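Local coordinates for putative regulatory protein SCO4313 (Streptomyces coelicolor, PDB 2OI8) that probably acts as a TetR-type transcriptional regulator that binds DNA through a helix-turn-helix motif and assembles as a two-chain particle, at residues 71-74 / 75-79; 105-108 / 109-113; 184-187 / 188-192. All coordinates share one frame; numbering follows the deposited sequence.

Contact 1 (71-74 / 75-79); sequences AYRS and QADSL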
loop_
_atom_site.group_PDB
_atom_site.type_symbol
_atom_site.label_atom_id
_atom_site.label_comp_id
_atom_site.label_asym_id
_atom_site.label_seq_id
_atom_site.Cartn_x
_atom_site.Cartn_y
_atom_site.Cartn_z
ATOM N N ALA A 71 11.889 8.979 7.235
ATOM C CA ALA A 71 10.541 8.413 7.369
ATOM C C ALA A 71 10.539 7.275 8.396
ATOM O O ALA A 71 9.748 7.301 9.349
ATOM C CB ALA A 71 9.974 7.956 5.998
ATOM N N TYR A 72 11.446 6.309 8.214
ATOM C CA TYR A 72 11.613 5.187 9.149
ATOM C C TYR A 72 11.885 5.665 10.556
ATOM O O TYR A 72 11.353 5.095 11.516
ATOM C CB TYR A 72 12.746 4.257 8.712
ATOM C CG TYR A 72 12.342 3.298 7.622
ATOM C CD1 TYR A 72 11.303 2.387 7.825
ATOM C CD2 TYR A 72 12.996 3.287 6.390
ATOM C CE1 TYR A 72 10.913 1.501 6.832
ATOM C CE2 TYR A 72 12.621 2.391 5.381
ATOM C CZ TYR A 72 11.575 1.499 5.618
ATOM O OH TYR A 72 11.179 0.600 4.644
ATOM N N ARG A 73 12.683 6.727 10.672
ATOM C CA ARG A 73 13.113 7.202 11.981
ATOM C C ARG A 73 11.955 7.785 12.804
ATOM O O ARG A 73 11.883 7.578 14.022
ATOM C CB ARG A 73 14.276 8.174 11.831
ATOM C CG ARG A 73 14.701 8.895 13.110
ATOM C CD ARG A 73 16.216 9.130 13.147
ATOM N NE ARG A 73 16.717 9.814 11.949
ATOM C CZ ARG A 73 17.417 9.230 10.976
ATOM N NH1 ARG A 73 17.713 7.933 11.038
ATOM N NH2 ARG A 73 17.827 9.947 9.937
ATOM N N SER A 74 11.044 8.489 12.142
ATOM C CA SER A 74 9.884 9.005 12.835
ATOM C C SER A 74 8.862 7.902 13.098
ATOM O O SER A 74 8.117 7.966 14.072
ATOM C CB SER A 74 9.242 10.161 12.074
ATOM O OG SER A 74 8.983 9.781 10.737
ATOM N N GLN A 75 8.818 6.880 12.252
ATOM C CA GLN A 75 7.959 5.747 12.570
ATOM C C GLN A 75 8.452 5.059 13.860
ATOM O O GLN A 75 7.664 4.688 14.737
ATOM C CB GLN A 75 7.878 4.759 11.408
ATOM C CG GLN A 75 6.785 3.729 11.618
ATOM C CD GLN A 75 6.866 2.569 10.651
ATOM O OE1 GLN A 75 7.949 2.171 10.235
ATOM N NE2 GLN A 75 5.713 2.009 10.297
ATOM N N ALA A 76 9.766 4.913 13.966
ATOM C CA ALA A 76 10.379 4.308 15.137
ATOM C C ALA A 76 10.164 5.170 16.390
ATOM O O ALA A 76 9.957 4.632 17.481
ATOM C CB ALA A 76 11.845 4.078 14.894
ATOM N N ASP A 77 10.195 6.496 16.236
ATOM C CA ASP A 77 10.067 7.398 17.370
ATOM C C ASP A 77 8.669 7.294 17.930
ATOM O O ASP A 77 8.475 7.187 19.138
ATOM C CB ASP A 77 10.354 8.830 16.944
ATOM C CG ASP A 77 11.821 9.069 16.637
ATOM O OD1 ASP A 77 12.649 8.142 16.802
ATOM O OD2 ASP A 77 12.155 10.196 16.218
ATOM N N SER A 78 7.692 7.317 17.033
ATOM C CA SER A 78 6.306 7.168 17.404
ATOM C C SER A 78 6.115 5.905 18.247
ATOM O O SER A 78 5.561 5.961 19.349
ATOM C CB SER A 78 5.424 7.123 16.149
ATOM O OG SER A 78 4.055 7.072 16.505
ATOM N N LEU A 79 6.614 4.782 17.751
ATOM C CA LEU A 79 6.460 3.505 18.438
ATOM C C LEU A 79 7.292 3.354 19.701
ATOM O O LEU A 79 6.849 2.727 20.660
ATOM C CB LEU A 79 6.746 2.357 17.492
ATOM C CG LEU A 79 5.489 1.839 16.804
ATOM C CD1 LEU A 79 4.674 2.936 16.132
ATOM C CD2 LEU A 79 5.918 0.823 15.799
#

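Contact 2 (105-108 / 109-113); sequences QRYF and LIFGT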
loop_
_atom_site.group_PDB
_atom_site.type_symbol
_atom_site.label_atom_id
_atom_site.label_comp_id
_atom_site.label_asym_id
_atom_site.label_seq_id
_atom_site.Cartn_x
_atom_site.Cartn_y
_atom_site.Cartn_z
ATOM N N GLN A 105 1.803 11.064 2.890
ATOM C CA GLN A 105 2.862 11.087 1.893
ATOM C C GLN A 105 4.076 10.384 2.439
ATOM O O GLN A 105 4.725 9.614 1.721
ATOM C CB GLN A 105 3.228 12.508 1.465
ATOM C CG GLN A 105 2.173 13.193 0.660
ATOM C CD GLN A 105 1.717 12.362 -0.528
ATOM O OE1 GLN A 105 2.524 11.906 -1.365
ATOM N NE2 GLN A 105 0.409 12.153 -0.610
ATOM N N ARG A 106 4.363 10.624 3.717
ATOM C CA ARG A 106 5.464 9.940 4.364
ATOM C C ARG A 106 5.199 8.424 4.454
ATOM O O ARG A 106 6.100 7.622 4.204
ATOM C CB ARG A 106 5.692 10.543 5.732
ATOM C CG ARG A 106 6.906 10.043 6.477
ATOM C CD ARG A 106 6.961 10.701 7.854
ATOM N NE ARG A 106 5.684 10.569 8.563
ATOM C CZ ARG A 106 5.388 11.200 9.697
ATOM N NH1 ARG A 106 6.279 12.006 10.257
ATOM N NH2 ARG A 106 4.207 11.019 10.279
ATOM N N TYR A 107 3.966 8.032 4.775
ATOM C CA TYR A 107 3.596 6.627 4.866
ATOM C C TYR A 107 3.887 5.927 3.534
ATOM O O TYR A 107 4.489 4.839 3.498
ATOM C CB TYR A 107 2.101 6.493 5.251
ATOM C CG TYR A 107 1.583 5.053 5.319
ATOM C CD1 TYR A 107 1.038 4.443 4.187
ATOM C CD2 TYR A 107 1.628 4.307 6.525
ATOM C CE1 TYR A 107 0.556 3.108 4.221
ATOM C CE2 TYR A 107 1.136 2.962 6.582
ATOM C CZ TYR A 107 0.618 2.381 5.423
ATOM O OH TYR A 107 0.133 1.080 5.423
ATOM N N PHE A 108 3.484 6.572 2.444
ATOM C CA PHE A 108 3.559 5.948 1.136
ATOM C C PHE A 108 4.943 5.910 0.534
ATOM O O PHE A 108 5.217 5.077 -0.316
ATOM C CB PHE A 108 2.597 6.610 0.170
ATOM C CG PHE A 108 1.157 6.197 0.375
ATOM C CD1 PHE A 108 0.805 4.840 0.402
ATOM C CD2 PHE A 108 0.146 7.166 0.503
ATOM C CE1 PHE A 108 -0.562 4.446 0.575
ATOM C CE2 PHE A 108 -1.201 6.795 0.656
ATOM C CZ PHE A 108 -1.561 5.436 0.698
ATOM N N LEU A 109 5.823 6.800 0.977
ATOM C CA LEU A 109 7.201 6.726 0.535
ATOM C C LEU A 109 7.823 5.385 1.030
ATOM O O LEU A 109 8.609 4.760 0.328
ATOM C CB LEU A 109 7.961 7.972 1.017
ATOM C CG LEU A 109 9.392 8.178 0.494
ATOM C CD1 LEU A 109 9.476 8.650 -0.983
ATOM C CD2 LEU A 109 10.149 9.118 1.406
ATOM N N ILE A 110 7.446 4.933 2.226
ATOM C CA ILE A 110 7.868 3.615 2.716
ATOM C C ILE A 110 6.945 2.500 2.184
ATOM O O ILE A 110 7.413 1.512 1.630
ATOM C CB ILE A 110 7.824 3.515 4.297
ATOM C CG1 ILE A 110 8.710 4.557 4.958
ATOM C CG2 ILE A 110 8.168 2.064 4.768
ATOM C CD1 ILE A 110 9.985 4.707 4.148
ATOM N N PHE A 111 5.634 2.645 2.395
ATOM C CA PHE A 111 4.720 1.513 2.240
ATOM C C PHE A 111 3.954 1.460 0.928
ATOM O O PHE A 111 3.213 0.524 0.688
ATOM C CB PHE A 111 3.775 1.424 3.442
ATOM C CG PHE A 111 4.494 1.184 4.754
ATOM C CD1 PHE A 111 4.966 -0.088 5.090
ATOM C CD2 PHE A 111 4.727 2.233 5.645
ATOM C CE1 PHE A 111 5.642 -0.331 6.328
ATOM C CE2 PHE A 111 5.402 2.012 6.876
ATOM C CZ PHE A 111 5.863 0.726 7.212
ATOM N N GLY A 112 4.154 2.455 0.080
ATOM C CA GLY A 112 3.375 2.605 -1.116
ATOM C C GLY A 112 4.160 2.214 -2.349
ATOM O O GLY A 112 5.028 1.328 -2.315
ATOM N N THR A 113 3.830 2.862 -3.453
ATOM C CA THR A 113 4.408 2.539 -4.728
ATOM C C THR A 113 5.910 2.820 -4.734
ATOM O O THR A 113 6.332 3.942 -4.484
ATOM C CB THR A 113 3.685 3.343 -5.811
ATOM O OG1 THR A 113 2.270 3.168 -5.633
ATOM C CG2 THR A 113 4.128 2.908 -7.230
#

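Contact 3 (184-187 / 188-192); sequences HGVL and SLELA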
loop_
_atom_site.group_PDB
_atom_site.type_symbol
_atom_site.label_atom_id
_atom_site.label_comp_id
_atom_site.label_asym_id
_atom_site.label_seq_id
_atom_site.Cartn_x
_atom_site.Cartn_y
_atom_site.Cartn_z
ATOM N N HIS A 184 -1.360 -2.452 8.665
ATOM C CA HIS A 184 -0.982 -1.792 7.417
ATOM C C HIS A 184 -2.015 -2.025 6.329
ATOM O O HIS A 184 -2.260 -1.134 5.515
ATOM C CB HIS A 184 0.406 -2.211 6.972
ATOM C CG HIS A 184 1.491 -1.529 7.741
ATOM N ND1 HIS A 184 1.808 -0.200 7.551
ATOM C CD2 HIS A 184 2.312 -1.978 8.721
ATOM C CE1 HIS A 184 2.779 0.142 8.384
ATOM N NE2 HIS A 184 3.112 -0.923 9.095
ATOM N N GLY A 185 -2.637 -3.211 6.357
ATOM C CA GLY A 185 -3.709 -3.579 5.437
ATOM C C GLY A 185 -4.799 -2.550 5.547
ATOM O O GLY A 185 -5.223 -1.997 4.546
ATOM N N VAL A 186 -5.232 -2.243 6.768
ATOM C CA VAL A 186 -6.268 -1.220 6.900
ATOM C C VAL A 186 -5.756 0.218 6.734
ATOM O O VAL A 186 -6.393 1.010 6.071
ATOM C CB VAL A 186 -7.207 -1.437 8.108
ATOM C CG1 VAL A 186 -6.789 -2.625 8.923
ATOM C CG2 VAL A 186 -7.378 -0.166 8.946
ATOM N N LEU A 187 -4.578 0.529 7.249
ATOM C CA LEU A 187 -4.046 1.869 7.077
ATOM C C LEU A 187 -3.845 2.250 5.624
ATOM O O LEU A 187 -4.238 3.343 5.199
ATOM C CB LEU A 187 -2.742 2.063 7.873
ATOM C CG LEU A 187 -2.939 2.104 9.387
ATOM C CD1 LEU A 187 -1.591 2.181 10.087
ATOM C CD2 LEU A 187 -3.863 3.265 9.788
ATOM N N SER A 188 -3.246 1.370 4.845
ATOM C CA SER A 188 -2.980 1.766 3.477
ATOM C C SER A 188 -4.213 1.651 2.606
ATOM O O SER A 188 -4.371 2.403 1.653
ATOM C CB SER A 188 -1.804 1.004 2.914
ATOM O OG SER A 188 -1.974 -0.349 3.192
ATOM N N LEU A 189 -5.129 0.756 2.951
ATOM C CA LEU A 189 -6.412 0.735 2.239
ATOM C C LEU A 189 -7.177 1.988 2.484
ATOM O O LEU A 189 -7.755 2.513 1.558
ATOM C CB LEU A 189 -7.280 -0.478 2.581
ATOM C CG LEU A 189 -6.851 -1.808 1.955
ATOM C CD1 LEU A 189 -7.802 -2.881 2.438
ATOM C CD2 LEU A 189 -6.859 -1.741 0.422
ATOM N N GLU A 190 -7.181 2.493 3.716
ATOM C CA GLU A 190 -7.865 3.772 3.950
ATOM C C GLU A 190 -7.151 4.958 3.322
ATOM O O GLU A 190 -7.783 5.724 2.588
ATOM C CB GLU A 190 -8.280 4.019 5.408
ATOM C CG GLU A 190 -7.234 3.960 6.481
ATOM C CD GLU A 190 -7.861 3.705 7.873
ATOM O OE1 GLU A 190 -8.972 4.227 8.159
ATOM O OE2 GLU A 190 -7.239 2.981 8.693
ATOM N N LEU A 191 -5.839 5.064 3.548
ATOM C CA LEU A 191 -4.986 6.082 2.893
ATOM C C LEU A 191 -4.949 6.013 1.350
ATOM O O LEU A 191 -4.716 7.024 0.685
ATOM C CB LEU A 191 -3.561 6.005 3.449
ATOM C CG LEU A 191 -3.383 6.450 4.915
ATOM C CD1 LEU A 191 -1.896 6.415 5.344
ATOM C CD2 LEU A 191 -3.924 7.866 5.089
ATOM N N ALA A 192 -5.151 4.821 0.784
ATOM C CA ALA A 192 -5.202 4.642 -0.663
ATOM C C ALA A 192 -6.582 4.978 -1.223
ATOM O O ALA A 192 -6.802 4.836 -2.409
ATOM C CB ALA A 192 -4.810 3.193 -1.035
#

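Contact 1 (71-74 / 75-79)
Ala71 to Leu79 is an unbroken stretch of the long helix 60-84, in which side chains three and four residues apart touch, in an all-helical protein of the TetR family. The backbone evidence is regular i to i+4 bonding: Gln75 N reaches Ala71 O at 3.1 Å, and Ala76 N reaches Tyr72 O at 2.9 Å. Asp77 N and Ser78 N continue the series to Arg73 O and Ser74 O.

Ala71 O carries a second donor. Ser74 folds its hydroxyl back along the helix, OG lying between its own backbone N and carbonyl carbon (chi1 53°), and OG hydrogen-bonds Ala71 O at 2.9 Å from a position tilted 30° out of the carbonyl plane. The peptide N-H of Gln75 instead arrives in that plane, and one carbonyl thus serves both a backbone and a side-chain donor.

Tyr72 and Gln75 run side by side and point the same way. The amide oxygen OE1 of Gln75 comes to the edge of the tyrosine ring, 4.1 Å from CD1 of Tyr72, with amide and ring planes 42° apart. With CG anti to the backbone N and the chain extended beyond, Gln75 carries its amide out alongside the ring. Tyr72 OH hydrogen-bonds Gln194 OE1 of the second subunit.

With CG beside its own backbone N, Asp77 brings OD1 to 2.9 Å from Arg73 O, a pair of acceptors that cannot bond; the salt bridge from OD1 to Arg80 NH2 would probably offset this. Helix 104-111 packs against Ala71, Tyr72, Ser74 and Gln75; Gln75 goes on to touch Trp180 and His184 of helix 170-191. Helix 89-102 supplies Trp99, whose NE1 hydrogen-bonds Ser74 OG, and helix 129-139 covers Ala76 and Leu79 through Thr131.

Contact 2 (105-108 / 109-113)
Tyr107 and Phe111, one turn apart near the C-terminal end of helix 104-111, carry the aromatic part of this contact, in the TetR-type C-terminal domain and beside the second subunit. Their rings are oblique, centroids 5.0 Å apart and planes at 33°. The touching is done mainly by Phe111 CB, which sits over one face of the tyrosine ring in a CH-pi contact, 4.0 Å from the Tyr107 centroid. Tyr107 is placed for this by CG lying anti to its N (chi1 178°), while Phe111 CD2 lies over the rim of the same face.

Apolar packing adds Phe108, whose CD1 approaches Gly112 CA at 3.7 Å, near the plane of the phenylalanine ring.

Among the backbone bonds, Phe111 N donates to Tyr107 O at 2.7 Å. Gly112 ends the helix by its torsions, though its N still hydrogen-bonds Phe108 O at 2.9 Å, with a bent N-H...O angle of 134°.

At the polar end, Tyr107 OH hydrogen-bonds His184 ND1, and Thr113 OG1 hydrogen-bonds Thr113 N of the second subunit. Replacing Tyr107 by an alanine would probably leave Phe111 CB without its aromatic cover and His184 ND1 without its hydroxyl partner. The chemistry is therefore mixed: a largely apolar, aromatic helix end whose buried tyrosine hydroxyl is satisfied by a neighbouring helix.

Contact 3 (184-187 / 188-192)
His184 and Ser188 meet near the C-terminal end of helix 170-191, in the TetR-type C-terminal domain. His184 O takes the backbone N-H of Ser188 at 2.8 Å, nearly straight at 168°. Ser188 OG is modelled only 2.5 Å from the same His184 O, shorter than expected and doubtful in its exact length. A chi1 of 48° sets OG between the backbone N and carbonyl carbon of Ser188 and turns it back toward the preceding turn, where the buried hydroxyl probably finds its acceptor.

The next three carbonyls each have a backbone donor. Leu189 N meets Gly185 O from above the carbonyl plane, 36° out of it. Glu190 N hydrogen-bonds Val186 O at 2.9 Å, and Leu191 N hydrogen-bonds Leu187 O at the same separation.

Glu190 lies alongside both Val186 and Leu187, pointing the same way. Its OE2 is 3.6 Å from Leu187 CD2 and also runs beside Val186 CG2, whose exact place is unsure because the valine torsion is nearly eclipsed. OE2 further faces Val186 O at 3.4 Å, acceptor against acceptor, so partners from elsewhere matter more: OE1 hydrogen-bonds Ser202 OG, and OE2 forms a salt bridge with Arg97 NH1.

Leu189 packs on Phe111 of the second subunit and Val186 on its Ser181, which puts this helix end at the subunit interface. The carboxylate is gripped through both oxygens, and Arg97 would probably favour its ionised form despite the aliphatic groups alongside.

Overall arrangement
The three contacts follow in series along the chain, on helices 60-84, 104-111 and 170-191, and contacts 2 and 3 belong to the TetR-type C-terminal domain. Their centres are about 13 Å apart for contacts 1 and 2, 11 Å for contacts 2 and 3, and 18 Å for contacts 1 and 3, which places contact 2 as the middle member. Contact 1 reaches it through Gln75 NE2, which approaches Phe111 CZ to 3.3 Å, and Phe111 in turn meets the His184 ring of contact 3. Contacts 2 and 3 face the second subunit broadly, contact 1 through Tyr72 alone, so the three-helix packing runs into the subunit interface.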